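Local coordinates for protein putative ATP-dependent endonuclease of the OLD family (Thermus scotoductus, PDB 6P74) that degrades linear and supercoiled double-stranded DNA from 5' to 3' with divalent metal ions, nicks circular DNA, and has DNA-stimulated ATPase activity, at residues V74-P79 / T88-T93; Y80-F85 / T127-H132; V428-D433 / E470-V475; P477-A482 / D510-F515. One frame throughout, in Å; residues are numbered along the deposited sequence.

Interaction 1: V74-P79 / T88-T93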
loop_
_atom_site.group_PDB
_atom_site.type_symbol
_atom_site.label_atom_id
_atom_site.label_comp_id
_atom_site.label_asym_id
_atom_site.label_seq_id
_atom_site.Cartn_x
_atom_site.Cartn_y
_atom_site.Cartn_z
ATOM N N VAL A 74 -19.973 8.121 -2.827
ATOM C CA VAL A 74 -19.847 8.202 -4.280
ATOM C C VAL A 74 -21.233 8.372 -4.885
ATOM O O VAL A 74 -22.128 7.560 -4.636
ATOM C CB VAL A 74 -19.151 6.969 -4.864
ATOM C CG1 VAL A 74 -18.824 7.220 -6.313
ATOM C CG2 VAL A 74 -17.900 6.657 -4.082
ATOM N N HIS A 75 -21.409 9.424 -5.676
ATOM C CA HIS A 75 -22.659 9.707 -6.365
ATOM C C HIS A 75 -22.557 9.312 -7.831
ATOM O O HIS A 75 -21.497 9.422 -8.451
ATOM C CB HIS A 75 -23.019 11.188 -6.284
ATOM C CG HIS A 75 -23.081 11.731 -4.894
ATOM N ND1 HIS A 75 -24.252 12.187 -4.326
ATOM C CD2 HIS A 75 -22.112 11.921 -3.967
ATOM C CE1 HIS A 75 -24.002 12.635 -3.109
ATOM N NE2 HIS A 75 -22.711 12.484 -2.866
ATOM N N PHE A 76 -23.677 8.865 -8.393
ATOM C CA PHE A 76 -23.654 8.432 -9.778
ATOM C C PHE A 76 -24.991 8.718 -10.449
ATOM O O PHE A 76 -25.974 9.099 -9.813
ATOM C CB PHE A 76 -23.297 6.954 -9.877
ATOM C CG PHE A 76 -24.188 6.076 -9.059
ATOM C CD1 PHE A 76 -25.468 5.774 -9.489
ATOM C CD2 PHE A 76 -23.753 5.557 -7.855
ATOM C CE1 PHE A 76 -26.292 4.975 -8.737
ATOM C CE2 PHE A 76 -24.565 4.761 -7.104
ATOM C CZ PHE A 76 -25.840 4.465 -7.548
ATOM N N ASP A 77 -25.006 8.513 -11.765
ATOM C CA ASP A 77 -26.116 8.836 -12.637
ATOM C C ASP A 77 -25.988 7.957 -13.864
ATOM O O ASP A 77 -24.877 7.821 -14.387
ATOM C CB ASP A 77 -26.104 10.307 -13.041
ATOM C CG ASP A 77 -27.291 10.672 -13.881
ATOM O OD1 ASP A 77 -28.419 10.586 -13.356
ATOM O OD2 ASP A 77 -27.099 11.020 -15.062
ATOM N N PRO A 78 -27.073 7.343 -14.348
ATOM C CA PRO A 78 -28.446 7.454 -13.839
ATOM C C PRO A 78 -28.681 6.688 -12.550
ATOM O O PRO A 78 -27.856 5.851 -12.183
ATOM C CB PRO A 78 -29.269 6.835 -14.960
ATOM C CG PRO A 78 -28.353 5.771 -15.494
ATOM C CD PRO A 78 -26.983 6.388 -15.468
ATOM N N PRO A 79 -29.821 6.931 -11.900
ATOM C CA PRO A 79 -30.115 6.228 -10.647
ATOM C C PRO A 79 -30.278 4.735 -10.865
ATOM O O PRO A 79 -30.622 4.265 -11.957
ATOM C CB PRO A 79 -31.429 6.867 -10.179
ATOM C CG PRO A 79 -31.525 8.164 -10.961
ATOM C CD PRO A 79 -30.904 7.854 -12.276
ATOM N N THR A 88 -29.006 6.860 -5.875
ATOM C CA THR A 88 -28.096 7.694 -6.653
ATOM C C THR A 88 -26.717 7.828 -6.013
ATOM O O THR A 88 -25.899 8.623 -6.494
ATOM C CB THR A 88 -28.709 9.086 -6.880
ATOM O OG1 THR A 88 -28.635 9.853 -5.673
ATOM C CG2 THR A 88 -30.178 8.963 -7.295
ATOM N N ALA A 89 -26.430 7.078 -4.951
ATOM C CA ALA A 89 -25.134 7.199 -4.295
ATOM C C ALA A 89 -24.994 6.105 -3.252
ATOM O O ALA A 89 -25.984 5.561 -2.764
ATOM C CB ALA A 89 -24.950 8.573 -3.641
ATOM N N PHE A 90 -23.744 5.792 -2.926
ATOM C CA PHE A 90 -23.386 4.884 -1.851
ATOM C C PHE A 90 -22.539 5.640 -0.842
ATOM O O PHE A 90 -21.726 6.486 -1.227
ATOM C CB PHE A 90 -22.601 3.693 -2.378
ATOM C CG PHE A 90 -23.297 2.931 -3.448
ATOM C CD1 PHE A 90 -24.681 2.777 -3.424
ATOM C CD2 PHE A 90 -22.574 2.323 -4.456
ATOM C CE1 PHE A 90 -25.332 2.047 -4.403
ATOM C CE2 PHE A 90 -23.216 1.581 -5.445
ATOM C CZ PHE A 90 -24.590 1.450 -5.425
ATOM N N ARG A 91 -22.726 5.343 0.447
ATOM C CA ARG A 91 -21.934 5.957 1.511
ATOM C C ARG A 91 -21.284 4.862 2.343
ATOM O O ARG A 91 -21.983 4.074 2.988
ATOM C CB ARG A 91 -22.761 6.869 2.418
ATOM C CG ARG A 91 -21.880 7.563 3.438
ATOM C CD ARG A 91 -22.621 8.029 4.660
ATOM N NE ARG A 91 -23.537 9.120 4.359
ATOM C CZ ARG A 91 -24.827 9.116 4.681
ATOM N NH1 ARG A 91 -25.347 8.078 5.329
ATOM N NH2 ARG A 91 -25.594 10.156 4.372
ATOM N N LEU A 92 -19.949 4.825 2.332
ATOM C CA LEU A 92 -19.183 3.832 3.070
ATOM C C LEU A 92 -18.657 4.490 4.336
ATOM O O LEU A 92 -17.953 5.506 4.267
ATOM C CB LEU A 92 -18.035 3.269 2.229
ATOM C CG LEU A 92 -17.170 2.182 2.887
ATOM C CD1 LEU A 92 -17.992 0.962 3.194
ATOM C CD2 LEU A 92 -15.987 1.801 1.997
ATOM N N THR A 93 -19.018 3.933 5.485
ATOM C CA THR A 93 -18.591 4.465 6.767
ATOM C C THR A 93 -17.764 3.413 7.485
ATOM O O THR A 93 -18.086 2.223 7.446
ATOM C CB THR A 93 -19.786 4.877 7.645
ATOM O OG1 THR A 93 -20.644 5.770 6.922
ATOM C CG2 THR A 93 -19.297 5.573 8.900
HETATM O O HOH W 1 -26.686 11.860 -5.141
#
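V74 and H75 pair with F90 and A89 in an antiparallel strand contact within the N-terminal part of the ATPase domain, joining strand 70-76 to strand 85-97. V74 and F90 form the hydrogen-bonded pair: V74 N reaches F90 O at 2.9 Å, and F90 N returns the bond to V74 O. One step along, H75 and A89 are a non-hydrogen-bonded pair, where A89 CB lies over one face of the H75 imidazole, 4.0 Å from the ring centroid, in a CH-pi contact. A water bridges H75 ND1 (2.6 Å) and T88 OG1 (2.8 Å), while H75 NE2 is hydrogen-bonded to Q6 OE1. F76 N then bonds T88 O from above the carbonyl plane. F76 CG is set between its backbone N and carbonyl carbon (chi1 55°). The ring lies against the T88-A89 backbone, with T88 C over its centre. Its edge, led by CE2, meets the centre of the F90 face, an edge-to-face pair with planes at 64°. T88 and A89 together face L108 of strand 100-109, a classic beta bulge. V74 and F90 rest on V44 and L45 of helix 34-45, and strand 2-10 flanks strand 70-76 on its other edge.

Interaction 2: Y80-F85 / T127-H132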
loop_
_atom_site.group_PDB
_atom_site.type_symbol
_atom_site.label_atom_id
_atom_site.label_comp_id
_atom_site.label_asym_id
_atom_site.label_seq_id
_atom_site.Cartn_x
_atom_site.Cartn_y
_atom_site.Cartn_z
ATOM N N TYR A 80 -29.997 3.978 -9.815
ATOM C CA TYR A 80 -30.272 2.552 -9.828
ATOM C C TYR A 80 -31.671 2.320 -9.259
ATOM O O TYR A 80 -31.978 2.765 -8.143
ATOM C CB TYR A 80 -29.217 1.788 -9.032
ATOM C CG TYR A 80 -29.362 0.280 -9.165
ATOM C CD1 TYR A 80 -28.799 -0.390 -10.241
ATOM C CD2 TYR A 80 -30.069 -0.465 -8.226
ATOM C CE1 TYR A 80 -28.914 -1.755 -10.377
ATOM C CE2 TYR A 80 -30.194 -1.845 -8.357
ATOM C CZ TYR A 80 -29.619 -2.483 -9.441
ATOM O OH TYR A 80 -29.720 -3.850 -9.600
ATOM N N THR A 81 -32.523 1.644 -10.027
ATOM C CA THR A 81 -33.873 1.334 -9.567
ATOM C C THR A 81 -33.875 -0.017 -8.859
ATOM O O THR A 81 -33.565 -1.044 -9.474
ATOM C CB THR A 81 -34.874 1.315 -10.727
ATOM O OG1 THR A 81 -34.945 2.608 -11.330
ATOM C CG2 THR A 81 -36.291 0.923 -10.229
ATOM N N GLN A 82 -34.251 -0.023 -7.579
ATOM C CA GLN A 82 -34.517 -1.259 -6.847
ATOM C C GLN A 82 -35.961 -1.246 -6.360
ATOM O O GLN A 82 -36.295 -0.533 -5.410
ATOM C CB GLN A 82 -33.556 -1.438 -5.675
ATOM C CG GLN A 82 -33.698 -2.823 -5.042
ATOM C CD GLN A 82 -32.370 -3.516 -4.909
ATOM O OE1 GLN A 82 -31.637 -3.698 -5.891
ATOM N NE2 GLN A 82 -32.027 -3.879 -3.684
ATOM N N GLY A 83 -36.811 -2.044 -6.988
ATOM C CA GLY A 83 -38.220 -2.017 -6.634
ATOM C C GLY A 83 -38.800 -0.620 -6.761
ATOM O O GLY A 83 -38.930 -0.092 -7.867
ATOM N N SER A 84 -39.148 0.001 -5.638
ATOM C CA SER A 84 -39.702 1.346 -5.651
ATOM C C SER A 84 -38.679 2.403 -5.256
ATOM O O SER A 84 -39.042 3.570 -5.094
ATOM C CB SER A 84 -40.916 1.428 -4.728
ATOM O OG SER A 84 -40.530 1.134 -3.401
ATOM N N PHE A 85 -37.417 2.027 -5.104
ATOM C CA PHE A 85 -36.369 2.954 -4.698
ATOM C C PHE A 85 -35.476 3.298 -5.880
ATOM O O PHE A 85 -35.184 2.443 -6.720
ATOM C CB PHE A 85 -35.523 2.369 -3.568
ATOM C CG PHE A 85 -36.319 2.016 -2.352
ATOM C CD1 PHE A 85 -36.885 3.009 -1.570
ATOM C CD2 PHE A 85 -36.520 0.693 -1.997
ATOM C CE1 PHE A 85 -37.633 2.687 -0.448
ATOM C CE2 PHE A 85 -37.270 0.365 -0.881
ATOM C CZ PHE A 85 -37.827 1.363 -0.104
ATOM N N THR A 127 -25.842 -6.866 -4.046
ATOM C CA THR A 127 -24.832 -7.189 -5.051
ATOM C C THR A 127 -25.116 -6.487 -6.374
ATOM O O THR A 127 -24.272 -5.750 -6.899
ATOM C CB THR A 127 -24.778 -8.708 -5.252
ATOM O OG1 THR A 127 -24.271 -9.335 -4.067
ATOM C CG2 THR A 127 -23.892 -9.068 -6.439
ATOM N N ASP A 128 -26.297 -6.731 -6.945
ATOM C CA ASP A 128 -26.641 -6.109 -8.220
ATOM C C ASP A 128 -26.511 -4.598 -8.136
ATOM O O ASP A 128 -26.068 -3.948 -9.088
ATOM C CB ASP A 128 -28.063 -6.493 -8.628
ATOM C CG ASP A 128 -28.299 -7.995 -8.589
ATOM O OD1 ASP A 128 -27.871 -8.701 -9.534
ATOM O OD2 ASP A 128 -28.898 -8.466 -7.596
ATOM N N MET A 129 -26.896 -4.027 -6.994
ATOM C CA MET A 129 -26.872 -2.587 -6.831
ATOM C C MET A 129 -25.444 -2.063 -6.851
ATOM O O MET A 129 -25.145 -1.088 -7.542
ATOM C CB MET A 129 -27.572 -2.195 -5.534
ATOM C CG MET A 129 -27.656 -0.671 -5.319
ATOM S SD MET A 129 -28.593 -0.245 -3.829
ATOM C CE MET A 129 -30.242 -0.475 -4.429
ATOM N N ARG A 130 -24.541 -2.704 -6.111
ATOM C CA ARG A 130 -23.166 -2.228 -6.099
ATOM C C ARG A 130 -22.469 -2.498 -7.431
ATOM O O ARG A 130 -21.728 -1.640 -7.921
ATOM C CB ARG A 130 -22.384 -2.857 -4.950
ATOM C CG ARG A 130 -21.120 -2.064 -4.594
ATOM C CD ARG A 130 -20.273 -2.829 -3.605
ATOM N NE ARG A 130 -18.930 -3.032 -4.130
ATOM C CZ ARG A 130 -18.563 -4.090 -4.838
ATOM N NH1 ARG A 130 -19.440 -5.050 -5.097
ATOM N NH2 ARG A 130 -17.326 -4.191 -5.282
ATOM N N ASN A 131 -22.691 -3.676 -8.033
ATOM C CA ASN A 131 -22.064 -3.957 -9.321
ATOM C C ASN A 131 -22.540 -2.998 -10.401
ATOM O O ASN A 131 -21.827 -2.782 -11.390
ATOM C CB ASN A 131 -22.330 -5.388 -9.754
ATOM C CG ASN A 131 -21.687 -6.411 -8.829
ATOM O OD1 ASN A 131 -20.864 -6.070 -7.975
ATOM N ND2 ASN A 131 -22.074 -7.680 -8.991
ATOM N N HIS A 132 -23.728 -2.423 -10.230
ATOM C CA HIS A 132 -24.190 -1.350 -11.101
ATOM C C HIS A 132 -23.070 -0.362 -11.397
ATOM O O HIS A 132 -22.834 0.001 -12.554
ATOM C CB HIS A 132 -25.370 -0.635 -10.436
ATOM C CG HIS A 132 -25.842 0.587 -11.156
ATOM N ND1 HIS A 132 -26.314 0.553 -12.450
ATOM C CD2 HIS A 132 -25.939 1.878 -10.752
ATOM C CE1 HIS A 132 -26.669 1.775 -12.818
ATOM N NE2 HIS A 132 -26.464 2.597 -11.801
#
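Y80 meets M129 and H132 where strand 79-82 lies against helix 127-132, a strand-on-helix contact made by side chains near the surface of the ATPase domain. The Y80 ring makes two kinds of contact. Y80 CG is anti to the backbone N (chi1 -173°). M129 CA sits over one face of the phenol ring, 3.9 Å from the centroid, as a CH-pi contact. The H132 imidazole meets the tyrosine obliquely on its CD1 side, with planes at 55° and centroids 4.8 Å apart; Y80 CD1 stands over the imidazole near its rim, close to H132 CG. Y80 CB also lies over that imidazole face, giving a second CH-pi contact, and the two side chains slide past each other in opposite directions. The apolar contacts belong to M129: its CG packs on Y80 CD2 at 3.8 Å, and the bend at chi3 (-78°) directs CE to Q82, whose side chain crosses that of M129 at about a right angle. M129 CE thereby touches Q82 CB at 3.7 Å and approaches the amide group as well. The hydroxyl oxygen Y80 OH packs on the methylene D128 CB, at 3.3 Å. A type II' turn from Q82 to F85 leads the chain back into strand 85-97, where I87 and F90 pack on M129; P107 of strand 100-109 also touches it, and F76 of strand 70-76 meets the H132 ring.

Interaction 3: V428-D433 / E470-V475. With SM (samarium (III) ion), chain O.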
loop_
_atom_site.group_PDB
_atom_site.type_symbol
_atom_site.label_atom_id
_atom_site.label_comp_id
_atom_site.label_asym_id
_atom_site.label_seq_id
_atom_site.Cartn_x
_atom_site.Cartn_y
_atom_site.Cartn_z
ATOM N N VAL A 428 1.646 37.838 -14.993
ATOM C CA VAL A 428 1.529 38.104 -16.421
ATOM C C VAL A 428 2.488 39.237 -16.809
ATOM O O VAL A 428 2.531 40.285 -16.145
ATOM C CB VAL A 428 0.090 38.486 -16.805
ATOM C CG1 VAL A 428 0.011 38.674 -18.295
ATOM C CG2 VAL A 428 -0.918 37.440 -16.330
ATOM N N VAL A 429 3.217 39.060 -17.912
ATOM C CA VAL A 429 3.875 40.176 -18.596
ATOM C C VAL A 429 3.426 40.154 -20.044
ATOM O O VAL A 429 3.465 39.102 -20.689
ATOM C CB VAL A 429 5.417 40.119 -18.553
ATOM C CG1 VAL A 429 5.997 41.526 -18.596
ATOM C CG2 VAL A 429 5.919 39.326 -17.380
ATOM N N HIS A 430 3.078 41.318 -20.582
ATOM C CA HIS A 430 2.812 41.414 -22.008
ATOM C C HIS A 430 3.121 42.830 -22.496
ATOM O O HIS A 430 3.268 43.778 -21.709
ATOM C CB HIS A 430 1.366 41.025 -22.307
ATOM C CG HIS A 430 0.368 41.993 -21.762
ATOM N ND1 HIS A 430 0.047 43.161 -22.410
ATOM C CD2 HIS A 430 -0.357 41.985 -20.613
ATOM C CE1 HIS A 430 -0.854 43.821 -21.698
ATOM N NE2 HIS A 430 -1.116 43.127 -20.605
ATOM N N ASP A 431 3.183 42.973 -23.816
ATOM C CA ASP A 431 3.404 44.280 -24.427
ATOM C C ASP A 431 2.121 45.092 -24.458
ATOM O O ASP A 431 1.018 44.549 -24.537
ATOM C CB ASP A 431 3.946 44.132 -25.862
ATOM C CG ASP A 431 5.399 43.624 -25.907
ATOM O OD1 ASP A 431 6.053 43.666 -24.854
ATOM O OD2 ASP A 431 5.878 43.155 -26.974
ATOM N N GLU A 432 2.272 46.417 -24.424
ATOM C CA GLU A 432 1.111 47.277 -24.610
ATOM C C GLU A 432 0.634 47.242 -26.061
ATOM O O GLU A 432 -0.558 47.052 -26.327
ATOM C CB GLU A 432 1.440 48.702 -24.181
ATOM C CG GLU A 432 0.259 49.684 -24.225
ATOM C CD GLU A 432 0.750 51.136 -24.113
ATOM O OE1 GLU A 432 1.977 51.336 -24.201
ATOM O OE2 GLU A 432 -0.063 52.077 -23.955
ATOM N N ASP A 433 1.551 47.445 -27.014
ATOM C CA ASP A 433 1.238 47.379 -28.448
ATOM C C ASP A 433 0.282 48.479 -28.893
ATOM O O ASP A 433 -0.572 48.265 -29.751
ATOM C CB ASP A 433 0.688 46.013 -28.830
ATOM C CG ASP A 433 1.780 44.979 -28.921
ATOM O OD1 ASP A 433 2.909 45.371 -29.285
ATOM O OD2 ASP A 433 1.528 43.792 -28.646
ATOM N N GLU A 470 -2.539 43.888 -9.945
ATOM C CA GLU A 470 -1.362 43.621 -9.138
ATOM C C GLU A 470 -0.553 42.439 -9.645
ATOM O O GLU A 470 0.580 42.245 -9.187
ATOM C CB GLU A 470 -1.771 43.412 -7.670
ATOM C CG GLU A 470 -2.403 42.064 -7.340
ATOM C CD GLU A 470 -3.847 41.928 -7.804
ATOM O OE1 GLU A 470 -4.448 42.921 -8.263
ATOM O OE2 GLU A 470 -4.384 40.799 -7.709
ATOM N N ARG A 471 -1.081 41.670 -10.593
ATOM C CA ARG A 471 -0.370 40.525 -11.140
ATOM C C ARG A 471 0.099 40.744 -12.571
ATOM O O ARG A 471 0.663 39.823 -13.172
ATOM C CB ARG A 471 -1.261 39.279 -11.063
ATOM C CG ARG A 471 -1.845 39.063 -9.677
ATOM C CD ARG A 471 -1.818 37.592 -9.258
ATOM N NE ARG A 471 -2.981 36.860 -9.692
ATOM C CZ ARG A 471 -4.166 36.959 -9.103
ATOM N NH1 ARG A 471 -4.300 37.797 -8.081
ATOM N NH2 ARG A 471 -5.206 36.241 -9.534
ATOM N N VAL A 472 -0.118 41.931 -13.134
ATOM C CA VAL A 472 0.124 42.193 -14.547
ATOM C C VAL A 472 1.160 43.293 -14.700
ATOM O O VAL A 472 1.022 44.373 -14.111
ATOM C CB VAL A 472 -1.172 42.566 -15.283
ATOM C CG1 VAL A 472 -0.872 42.833 -16.772
ATOM C CG2 VAL A 472 -2.116 41.458 -15.168
ATOM N N PHE A 473 2.183 43.017 -15.505
ATOM C CA PHE A 473 3.203 43.993 -15.879
ATOM C C PHE A 473 3.107 44.269 -17.376
ATOM O O PHE A 473 3.010 43.334 -18.173
ATOM C CB PHE A 473 4.592 43.477 -15.491
ATOM C CG PHE A 473 4.763 43.307 -14.003
ATOM C CD1 PHE A 473 4.139 42.265 -13.334
ATOM C CD2 PHE A 473 5.473 44.235 -13.265
ATOM C CE1 PHE A 473 4.252 42.127 -11.955
ATOM C CE2 PHE A 473 5.615 44.094 -11.884
ATOM C CZ PHE A 473 5.009 43.036 -11.228
ATOM N N VAL A 474 3.127 45.545 -17.764
ATOM C CA VAL A 474 2.948 45.903 -19.164
ATOM C C VAL A 474 4.224 46.551 -19.679
ATOM O O VAL A 474 4.654 47.584 -19.158
ATOM C CB VAL A 474 1.746 46.822 -19.380
ATOM C CG1 VAL A 474 1.609 47.086 -20.871
ATOM C CG2 VAL A 474 0.444 46.159 -18.808
ATOM N N VAL A 475 4.824 45.954 -20.708
ATOM C CA VAL A 475 5.983 46.564 -21.362
ATOM C C VAL A 475 5.486 47.567 -22.398
ATOM O O VAL A 475 4.818 47.185 -23.362
ATOM C CB VAL A 475 6.882 45.509 -22.019
ATOM C CG1 VAL A 475 8.113 46.217 -22.610
ATOM C CG2 VAL A 475 7.297 44.462 -21.021
HETATM SM SM SM O . 5.895 41.739 -28.862
HETATM O O HOH W 2 4.976 43.951 -29.864
#
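V428 to D431 run parallel to V472 to V475 in the four-stranded parallel sheet of the Toprim domain, strand 472-475 lying at its edge within the chain. A regular backbone ladder holds the pair in register, from V428 N to R471 O (2.9 Å) through to E432 N and V475 O. On the face bearing V428, H430, V472 and V474, the H430 imidazole is the main bump. Its CG lies between the backbone N and carbonyl carbon (chi1 67°), and NE2 rests against two valine methyls, V472 CG1 and V474 CG2, which approach from the same side, each 3.9 Å away. The other ring nitrogen, ND1, donates to D431 O at 2.7 Å; the acceptor lies close to the ring plane, which helps fix the ring's rotation, while the donor stands well above the carbonyl plane (55°). Beyond the imidazole, V474 CG1 fits against E432 CB. V428 CB fills in beside V472 CG2 at the start of the ladder. On the opposite face, V429 CG1 occupies the gap between F473 CB and V475 CG2, while the F473 ring turns away from the neighbouring strand and packs on helix 513-523. Next along, the D431 carboxylate lies alongside V475, with OD1 3.5 Å from V475 CB and accepting from L479 N. D431 and E480 bind a samarium ion here; a divalent-metal role for D431 and D433 is inferred. D431 OD2 coordinates the samarium directly at 2.4 Å, and a water on the ion donates to D433 OD1.

Interaction 4: P477-A482 / D510-F515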
loop_
_atom_site.group_PDB
_atom_site.type_symbol
_atom_site.label_atom_id
_atom_site.label_comp_id
_atom_site.label_asym_id
_atom_site.label_seq_id
_atom_site.Cartn_x
_atom_site.Cartn_y
_atom_site.Cartn_z
ATOM N N PRO A 477 6.371 50.547 -25.221
ATOM C CA PRO A 477 5.215 50.047 -25.960
ATOM C C PRO A 477 5.303 48.551 -26.200
ATOM O O PRO A 477 4.263 47.940 -26.414
ATOM C CB PRO A 477 5.275 50.800 -27.291
ATOM C CG PRO A 477 6.742 51.167 -27.456
ATOM C CD PRO A 477 7.221 51.440 -26.044
ATOM N N SER A 478 6.505 47.976 -26.160
ATOM C CA SER A 478 6.677 46.546 -26.414
ATOM C C SER A 478 8.080 46.136 -26.009
ATOM O O SER A 478 8.987 46.968 -25.956
ATOM C CB SER A 478 6.471 46.205 -27.891
ATOM O OG SER A 478 7.478 46.852 -28.663
ATOM N N LEU A 479 8.259 44.832 -25.779
ATOM C CA LEU A 479 9.586 44.312 -25.450
ATOM C C LEU A 479 10.556 44.540 -26.594
ATOM O O LEU A 479 11.731 44.865 -26.366
ATOM C CB LEU A 479 9.520 42.820 -25.092
ATOM C CG LEU A 479 10.835 42.143 -24.661
ATOM C CD1 LEU A 479 11.342 42.679 -23.363
ATOM C CD2 LEU A 479 10.740 40.591 -24.585
ATOM N N GLU A 480 10.088 44.383 -27.838
ATOM C CA GLU A 480 10.951 44.669 -28.979
ATOM C C GLU A 480 11.481 46.093 -28.922
ATOM O O GLU A 480 12.661 46.336 -29.192
ATOM C CB GLU A 480 10.220 44.459 -30.302
ATOM C CG GLU A 480 9.785 43.053 -30.577
ATOM C CD GLU A 480 8.376 42.803 -30.107
ATOM O OE1 GLU A 480 7.986 43.454 -29.106
ATOM O OE2 GLU A 480 7.671 41.990 -30.754
ATOM N N ALA A 481 10.620 47.054 -28.588
ATOM C CA ALA A 481 11.089 48.431 -28.519
ATOM C C ALA A 481 12.000 48.636 -27.314
ATOM O O ALA A 481 13.017 49.334 -27.413
ATOM C CB ALA A 481 9.904 49.398 -28.489
ATOM N N ALA A 482 11.673 48.018 -26.174
ATOM C CA ALA A 482 12.558 48.124 -25.014
ATOM C C ALA A 482 13.953 47.568 -25.308
ATOM O O ALA A 482 14.955 48.099 -24.803
ATOM C CB ALA A 482 11.933 47.414 -23.813
ATOM N N ASP A 510 13.993 51.873 -17.898
ATOM C CA ASP A 510 12.573 52.171 -17.569
ATOM C C ASP A 510 11.660 51.368 -18.502
ATOM O O ASP A 510 10.634 50.846 -18.019
ATOM C CB ASP A 510 12.287 53.673 -17.647
ATOM C CG ASP A 510 11.144 54.117 -16.748
ATOM O OD1 ASP A 510 10.986 53.519 -15.665
ATOM O OD2 ASP A 510 10.425 55.057 -17.137
ATOM N N ALA A 511 12.025 51.281 -19.785
ATOM C CA ALA A 511 11.223 50.532 -20.782
ATOM C C ALA A 511 11.247 49.036 -20.445
ATOM O O ALA A 511 10.195 48.383 -20.577
ATOM C CB ALA A 511 11.755 50.795 -22.170
ATOM N N LEU A 512 12.410 48.527 -20.026
ATOM C CA LEU A 512 12.557 47.118 -19.676
ATOM C C LEU A 512 12.109 46.794 -18.250
ATOM O O LEU A 512 11.870 45.617 -17.935
ATOM C CB LEU A 512 14.021 46.724 -19.851
ATOM C CG LEU A 512 14.417 45.298 -20.174
ATOM C CD1 LEU A 512 13.495 44.666 -21.186
ATOM C CD2 LEU A 512 15.810 45.386 -20.749
ATOM N N ARG A 513 11.990 47.808 -17.398
ATOM C CA ARG A 513 11.716 47.589 -15.981
ATOM C C ARG A 513 10.502 46.713 -15.704
ATOM O O ARG A 513 10.606 45.830 -14.840
ATOM C CB ARG A 513 11.556 48.953 -15.296
ATOM C CG ARG A 513 11.053 48.878 -13.859
ATOM C CD ARG A 513 10.773 50.273 -13.298
ATOM N NE ARG A 513 12.005 51.034 -13.121
ATOM C CZ ARG A 513 12.035 52.359 -13.078
ATOM N NH1 ARG A 513 10.902 53.038 -13.231
ATOM N NH2 ARG A 513 13.181 53.001 -12.903
ATOM N N PRO A 514 9.351 46.878 -16.367
ATOM C CA PRO A 514 8.211 46.010 -16.032
ATOM C C PRO A 514 8.493 44.551 -16.330
ATOM O O PRO A 514 7.948 43.675 -15.647
ATOM C CB PRO A 514 7.063 46.586 -16.887
ATOM C CG PRO A 514 7.538 48.050 -17.184
ATOM C CD PRO A 514 8.997 47.818 -17.443
ATOM N N PHE A 515 9.385 44.267 -17.291
ATOM C CA PHE A 515 9.719 42.884 -17.603
ATOM C C PHE A 515 10.556 42.270 -16.497
ATOM O O PHE A 515 10.266 41.164 -16.041
ATOM C CB PHE A 515 10.454 42.790 -18.943
ATOM C CG PHE A 515 10.403 41.422 -19.561
ATOM C CD1 PHE A 515 9.231 40.939 -20.112
ATOM C CD2 PHE A 515 11.515 40.627 -19.602
ATOM C CE1 PHE A 515 9.169 39.669 -20.679
ATOM C CE2 PHE A 515 11.458 39.362 -20.174
ATOM C CZ PHE A 515 10.275 38.876 -20.698
#
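L479 and A482, in the first turn of helix 479-483, pack on segment 510-515, which leads into helix 513-523 in the Toprim domain, an apolar contact beside the metal site. S478 is the N-cap of helix 479-483: its OG accepts from A481 N at 3.1 Å. Like E480, it is an inferred ligand of a second divalent metal. L479 follows, with CG anti to the backbone N (chi1 -177°). Its CD1 does the touching in two directions, against L512 CD1 at 3.7 Å and over one face of the F515 ring, 4.2 Å from the centroid and displaced toward F515 CG, a CH-pi contact. F515 also packs on A384 and L388 of helix 379-391 and on V429 of the central sheet. At the next position, E480 OE2 forms a salt bridge with R487 NH1, R487 being the residue inferred to stabilise the transition state or protonate the leaving group. One turn after the N-cap, A482 sends its methyl toward the 510-515 segment, where L512 CD1 approaches it at 4.1 Å and A511 CB meets A482 CB at 3.8 Å.

Overall arrangement
The four contacts form two pairs at distant parts of the chain. Interactions 1 and 2, centres about 11 Å apart, share the antiparallel sheet of the ATPase domain: strands 79-82 and 85-97 are neighbours in it, and F90 CZ approaches M129 O at 3.4 Å. Interactions 3 and 4, centres about 10 Å apart, meet in the Toprim domain around the samarium ion, which D431 of one and E480 of the other both bind; D433 N also reaches P477 O at 2.8 Å. About 47 Å separates the centres of interactions 1 and 3, and interactions 1 and 2 both lie away from the nucleotide-binding and metal sites.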